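Local structure of inorganic pyrophosphatase (Ehrlichia chaffeensis, 3LO0) at residues 39-44 with 93-98; 105-110 with 133-138. The protein probably hydrolyses inorganic pyrophosphate to two phosphate ions with the help of magnesium, working in the cytoplasm as a homohexamer. All coordinates share one frame; numbering follows the deposited sequence.

Contact 1 (39-44 with 93-98)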
loop_
_atom_site.group_PDB
_atom_site.type_symbol
_atom_site.label_atom_id
_atom_site.label_comp_id
_atom_site.label_asym_id
_atom_site.label_seq_id
_atom_site.Cartn_x
_atom_site.Cartn_y
_atom_site.Cartn_z
ATOM N N VAL A 39 -12.540 1.776 -21.926
ATOM C CA VAL A 39 -13.159 1.295 -20.711
ATOM C C VAL A 39 -12.922 2.295 -19.572
ATOM O O VAL A 39 -11.775 2.688 -19.303
ATOM C CB VAL A 39 -12.594 -0.084 -20.323
ATOM C CG1 VAL A 39 -13.338 -0.624 -19.081
ATOM C CG2 VAL A 39 -12.658 -1.048 -21.528
ATOM N N ILE A 40 -13.999 2.714 -18.922
ATOM C CA ILE A 40 -13.894 3.562 -17.734
ATOM C C ILE A 40 -13.805 2.651 -16.560
ATOM O O ILE A 40 -14.717 1.860 -16.332
ATOM C CB ILE A 40 -15.095 4.498 -17.549
ATOM C CG1 ILE A 40 -15.066 5.548 -18.646
ATOM C CG2 ILE A 40 -15.016 5.168 -16.144
ATOM C CD1 ILE A 40 -16.118 6.637 -18.531
ATOM N N ILE A 41 -12.689 2.712 -15.845
ATOM C CA ILE A 41 -12.458 1.849 -14.701
ATOM C C ILE A 41 -13.261 2.333 -13.484
ATOM O O ILE A 41 -13.259 3.537 -13.144
ATOM C CB ILE A 41 -10.957 1.718 -14.344
ATOM C CG1 ILE A 41 -10.148 1.096 -15.509
ATOM C CG2 ILE A 41 -10.778 0.837 -13.103
ATOM C CD1 ILE A 41 -10.699 -0.257 -15.985
ATOM N N GLU A 42 -13.958 1.396 -12.863
ATOM C CA GLU A 42 -14.698 1.652 -11.644
ATOM C C GLU A 42 -13.998 1.140 -10.401
ATOM O O GLU A 42 -14.024 1.811 -9.359
ATOM C CB GLU A 42 -16.064 1.002 -11.719
ATOM C CG GLU A 42 -16.990 1.701 -12.647
ATOM C CD GLU A 42 -18.261 0.934 -12.850
ATOM O OE1 GLU A 42 -18.160 -0.245 -13.279
ATOM O OE2 GLU A 42 -19.350 1.512 -12.591
ATOM N N ILE A 43 -13.408 -0.056 -10.515
ATOM C CA ILE A 43 -12.753 -0.739 -9.403
ATOM C C ILE A 43 -11.386 -1.267 -9.867
ATOM O O ILE A 43 -11.294 -1.982 -10.878
ATOM C CB ILE A 43 -13.610 -1.962 -8.952
ATOM C CG1 ILE A 43 -15.013 -1.488 -8.530
ATOM C CG2 ILE A 43 -12.913 -2.741 -7.843
ATOM C CD1 ILE A 43 -15.994 -2.570 -8.292
ATOM N N SER A 44 -10.360 -0.971 -9.091
ATOM C CA SER A 44 -8.986 -1.338 -9.422
ATOM C C SER A 44 -8.774 -2.797 -9.086
ATOM O O SER A 44 -9.297 -3.252 -8.093
ATOM C CB SER A 44 -8.018 -0.478 -8.608
ATOM O OG SER A 44 -8.242 0.890 -8.836
ATOM N N VAL A 93 -16.761 -4.726 -18.267
ATOM C CA VAL A 93 -15.511 -5.200 -18.780
ATOM C C VAL A 93 -14.502 -5.426 -17.641
ATOM O O VAL A 93 -14.269 -4.538 -16.799
ATOM C CB VAL A 93 -14.915 -4.200 -19.796
ATOM C CG1 VAL A 93 -13.640 -4.765 -20.439
ATOM C CG2 VAL A 93 -15.930 -3.823 -20.822
ATOM N N LEU A 94 -13.876 -6.600 -17.669
ATOM C CA LEU A 94 -12.661 -6.868 -16.914
ATOM C C LEU A 94 -11.451 -6.561 -17.773
ATOM O O LEU A 94 -11.311 -7.127 -18.852
ATOM C CB LEU A 94 -12.595 -8.343 -16.521
ATOM C CG LEU A 94 -13.752 -8.764 -15.620
ATOM C CD1 LEU A 94 -14.183 -10.191 -15.928
ATOM C CD2 LEU A 94 -13.333 -8.583 -14.138
ATOM N N VAL A 95 -10.560 -5.702 -17.300
ATOM C CA VAL A 95 -9.335 -5.431 -18.020
ATOM C C VAL A 95 -8.165 -5.992 -17.236
ATOM O O VAL A 95 -7.853 -5.504 -16.176
ATOM C CB VAL A 95 -9.109 -3.946 -18.280
ATOM C CG1 VAL A 95 -7.896 -3.737 -19.228
ATOM C CG2 VAL A 95 -10.402 -3.286 -18.873
ATOM N N ALA A 96 -7.539 -7.032 -17.754
ATOM C CA ALA A 96 -6.345 -7.581 -17.117
ATOM C C ALA A 96 -5.218 -6.581 -17.273
ATOM O O ALA A 96 -5.103 -5.915 -18.294
ATOM C CB ALA A 96 -5.988 -8.926 -17.763
ATOM N N SER A 97 -4.391 -6.403 -16.238
ATOM C CA SER A 97 -3.292 -5.499 -16.362
ATOM C C SER A 97 -2.137 -5.882 -15.412
ATOM O O SER A 97 -2.307 -6.714 -14.537
ATOM C CB SER A 97 -3.764 -4.064 -16.144
ATOM O OG SER A 97 -4.035 -3.816 -14.797
ATOM N N ARG A 98 -0.967 -5.301 -15.626
ATOM C CA ARG A 98 0.213 -5.636 -14.809
ATOM C C ARG A 98 0.158 -4.888 -13.479
ATOM O O ARG A 98 0.802 -5.290 -12.492
ATOM C CB ARG A 98 1.513 -5.245 -15.546
ATOM C CG ARG A 98 1.866 -6.002 -16.817
ATOM C CD ARG A 98 3.357 -5.721 -17.288
ATOM N NE ARG A 98 3.564 -4.448 -18.006
ATOM C CZ ARG A 98 4.315 -3.417 -17.599
ATOM N NH1 ARG A 98 4.980 -3.428 -16.447
ATOM N NH2 ARG A 98 4.422 -2.342 -18.362
#

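Contact 2 (105-110 with 133-138)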
loop_
_atom_site.group_PDB
_atom_site.type_symbol
_atom_site.label_atom_id
_atom_site.label_comp_id
_atom_site.label_asym_id
_atom_site.label_seq_id
_atom_site.Cartn_x
_atom_site.Cartn_y
_atom_site.Cartn_z
ATOM N N ALA A 105 -10.242 6.461 -14.473
ATOM C CA ALA A 105 -9.365 6.550 -15.616
ATOM C C ALA A 105 -9.961 5.811 -16.813
ATOM O O ALA A 105 -10.623 4.780 -16.636
ATOM C CB ALA A 105 -7.975 5.949 -15.270
ATOM N N VAL A 106 -9.734 6.330 -18.025
ATOM C CA VAL A 106 -10.090 5.584 -19.239
ATOM C C VAL A 106 -8.882 4.786 -19.682
ATOM O O VAL A 106 -7.771 5.328 -19.807
ATOM C CB VAL A 106 -10.486 6.515 -20.395
ATOM C CG1 VAL A 106 -10.949 5.702 -21.627
ATOM C CG2 VAL A 106 -11.567 7.485 -19.954
ATOM N N ILE A 107 -9.091 3.520 -19.985
ATOM C CA ILE A 107 -8.056 2.722 -20.630
ATOM C C ILE A 107 -8.543 2.173 -21.976
ATOM O O ILE A 107 -9.677 1.696 -22.129
ATOM C CB ILE A 107 -7.526 1.614 -19.704
ATOM C CG1 ILE A 107 -6.328 0.875 -20.340
ATOM C CG2 ILE A 107 -8.653 0.679 -19.302
ATOM C CD1 ILE A 107 -5.565 -0.058 -19.331
ATOM N N ARG A 108 -7.662 2.263 -22.960
ATOM C CA ARG A 108 -7.921 1.689 -24.263
ATOM C C ARG A 108 -7.580 0.198 -24.212
ATOM O O ARG A 108 -6.420 -0.209 -23.848
ATOM C CB ARG A 108 -7.065 2.380 -25.293
ATOM C CG ARG A 108 -7.310 3.862 -25.406
ATOM C CD ARG A 108 -6.226 4.497 -26.283
ATOM N NE ARG A 108 -4.985 4.651 -25.521
ATOM C CZ ARG A 108 -3.880 5.228 -25.986
ATOM N NH1 ARG A 108 -3.833 5.699 -27.234
ATOM N NH2 ARG A 108 -2.815 5.340 -25.198
ATOM N N ALA A 109 -8.588 -0.618 -24.484
ATOM C CA ALA A 109 -8.462 -2.056 -24.333
ATOM C C ALA A 109 -8.953 -2.776 -25.559
ATOM O O ALA A 109 -9.541 -2.177 -26.458
ATOM C CB ALA A 109 -9.217 -2.546 -23.096
ATOM N N ARG A 110 -8.682 -4.073 -25.602
ATOM C CA ARG A 110 -9.252 -4.892 -26.666
ATOM C C ARG A 110 -9.791 -6.160 -26.085
ATOM O O ARG A 110 -9.142 -6.797 -25.236
ATOM C CB ARG A 110 -8.285 -5.143 -27.810
ATOM C CG ARG A 110 -6.974 -5.746 -27.449
ATOM C CD ARG A 110 -6.078 -5.887 -28.724
ATOM N NE ARG A 110 -4.803 -6.455 -28.300
ATOM C CZ ARG A 110 -4.630 -7.735 -27.953
ATOM N NH1 ARG A 110 -3.444 -8.137 -27.515
ATOM N NH2 ARG A 110 -5.627 -8.612 -28.047
ATOM N N HIS A 133 -1.790 -2.651 -27.568
ATOM C CA HIS A 133 -0.345 -2.736 -27.702
ATOM C C HIS A 133 0.315 -1.393 -27.419
ATOM O O HIS A 133 1.433 -1.340 -26.913
ATOM C CB HIS A 133 0.056 -3.273 -29.073
ATOM C CG HIS A 133 -0.047 -2.277 -30.179
ATOM N ND1 HIS A 133 1.021 -1.491 -30.569
ATOM C CD2 HIS A 133 -1.074 -1.958 -31.002
ATOM C CE1 HIS A 133 0.648 -0.720 -31.578
ATOM N NE2 HIS A 133 -0.617 -0.983 -31.862
ATOM N N LYS A 134 -0.399 -0.324 -27.734
ATOM C CA LYS A 134 0.003 1.031 -27.417
ATOM C C LYS A 134 0.187 1.228 -25.926
ATOM O O LYS A 134 1.134 1.888 -25.494
ATOM C CB LYS A 134 -1.080 2.012 -27.913
ATOM N N VAL A 135 -0.704 0.638 -25.142
ATOM C CA VAL A 135 -0.744 0.845 -23.695
ATOM C C VAL A 135 0.196 -0.106 -22.927
ATOM O O VAL A 135 0.915 0.311 -22.015
ATOM C CB VAL A 135 -2.198 0.740 -23.212
ATOM C CG1 VAL A 135 -2.293 0.839 -21.707
ATOM C CG2 VAL A 135 -3.065 1.829 -23.950
ATOM N N ASP A 136 0.182 -1.378 -23.271
ATOM C CA ASP A 136 1.168 -2.327 -22.732
ATOM C C ASP A 136 1.411 -3.477 -23.718
ATOM O O ASP A 136 0.496 -4.234 -24.013
ATOM C CB ASP A 136 0.640 -2.896 -21.412
ATOM C CG ASP A 136 1.714 -3.615 -20.586
ATOM O OD1 ASP A 136 2.862 -3.781 -21.065
ATOM O OD2 ASP A 136 1.398 -4.035 -19.452
ATOM N N GLN A 137 2.658 -3.665 -24.150
ATOM C CA GLN A 137 2.964 -4.769 -25.062
ATOM C C GLN A 137 3.007 -6.145 -24.394
ATOM O O GLN A 137 3.060 -7.157 -25.092
ATOM C CB GLN A 137 4.273 -4.499 -25.831
ATOM C CG GLN A 137 4.258 -3.120 -26.468
ATOM C CD GLN A 137 4.868 -3.065 -27.850
ATOM O OE1 GLN A 137 5.748 -3.856 -28.209
ATOM N NE2 GLN A 137 4.399 -2.108 -28.640
ATOM N N TYR A 138 2.929 -6.194 -23.064
ATOM C CA TYR A 138 2.968 -7.463 -22.369
ATOM C C TYR A 138 1.932 -8.433 -22.904
ATOM O O TYR A 138 2.191 -9.640 -22.961
ATOM C CB TYR A 138 2.767 -7.278 -20.859
ATOM C CG TYR A 138 3.024 -8.515 -20.035
ATOM C CD1 TYR A 138 4.295 -8.789 -19.525
ATOM C CD2 TYR A 138 1.994 -9.402 -19.730
ATOM C CE1 TYR A 138 4.534 -9.926 -18.752
ATOM C CE2 TYR A 138 2.227 -10.553 -18.964
ATOM C CZ TYR A 138 3.493 -10.799 -18.471
ATOM O OH TYR A 138 3.720 -11.925 -17.712
HETATM O O HOH W 1 -3.479 -3.846 -29.701
#

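Contact 1 (39-44 with 93-98)
Strands 39-41 and 93-95 bring Val39, Ile41, Val93 and Val95 together across a gap of 8.6 Å between their short axes, with their directions 77° apart. The contact is made by side chains, and no hydrogen bond joins the two segments. Val39 sits in the middle of it. Its CG1 lies anti to the backbone N (chi1 -176°), and this branch meets both partners on the other strand. Val39 CG1 is 4.0 Å from Val93 CB and also 4.0 Å from Val95 CG2. The second branch, Val39 CG2, lies 4.0 Å from Val93 CG1. Val39 and Val95 meet tip to tip, whereas Val39 passes Val93 at a slant.

Both strands belong to the curled, barrel-like sheet at the core of the family I soluble inorganic pyrophosphatase fold. They are not neighbours in that sheet: strand 76-79 pairs with each of them, antiparallel. The curl turns both inner faces toward each other, and the valines meet between them. Ile107 and Ala109 of strand 106-118 pack on Val39, and Ile127 and Ala129 of strand 124-131 pack on Val93.

Ile41 adds a smaller patch through CD1, which comes within 4.2 Å of Val95 CG2. Just beyond it, where the chain turns a corner, Glu42 and Ile43 together lie opposite Tyr77, a classic beta bulge. Tyr77 is a predicted substrate-binding residue.

Contact 2 (105-110 with 133-138)
Val135 meets strand 106-110 with both of its methyl branches, one on Ile107 and one on Arg108. The apolar part is the touch between Ile107 CD1 and Val135 CG1, at 4.1 Å. Ile107 reaches this far because its chain is extended: CG1 is anti to the backbone N (chi1 -174°) and the next torsion is also near 180°. Phe66 of the second subunit packs on both Ile107 and Val135, so the small apolar cluster continues across the subunit interface.

The other branch meets a charged group. Val135 CG2 lies 3.7 Å from Arg108 NH2 and 3.8 Å from Arg108 NE, approaching the guanidinium obliquely. A bend at chi3 (-78°) turns the end of the arginine across the valine.

One polar link between the segments runs through a water. Water 1 accepts from His133 N at 3.0 Å and, weakly, from Arg110 NE at 3.2 Å. Within the loop, Asp136 OD1 accepts from Tyr138 N at 3.1 Å, closing an Asx turn. The N-H comes from above the carboxylate plane.

No direct hydrogen bond crosses between the two segments. Their fit therefore rests on van der Waals contact and a water bridge that is weak on the arginine side. The charge of Arg108 may be partly balanced by Asp64 of the second subunit, though that ion pair, made through NH2, is long and weak.

From the N terminus, strand 37-41 comes first. Contact 1 closes when the chain returns at 93-98, after the hairpin 50-55/60-66 and strand 76-79, and joins two non-adjacent strands of the curled sheet. Contact 2 opens at 105-110 and closes at 133-138, after strands 106-118 and 124-131. It ties strand 106-118 to the loop between strand 124-131 and helix 150-162. The two loops are in series and neither nest nor cross. They meet in space, since strands 37-41 and 106-118 are antiparallel neighbours, with a probable hydrogen bond from Val39 N to Ile107 O. A salt bridge between Arg98 and Asp136 joins their later segments. Both contacts also touch the second subunit.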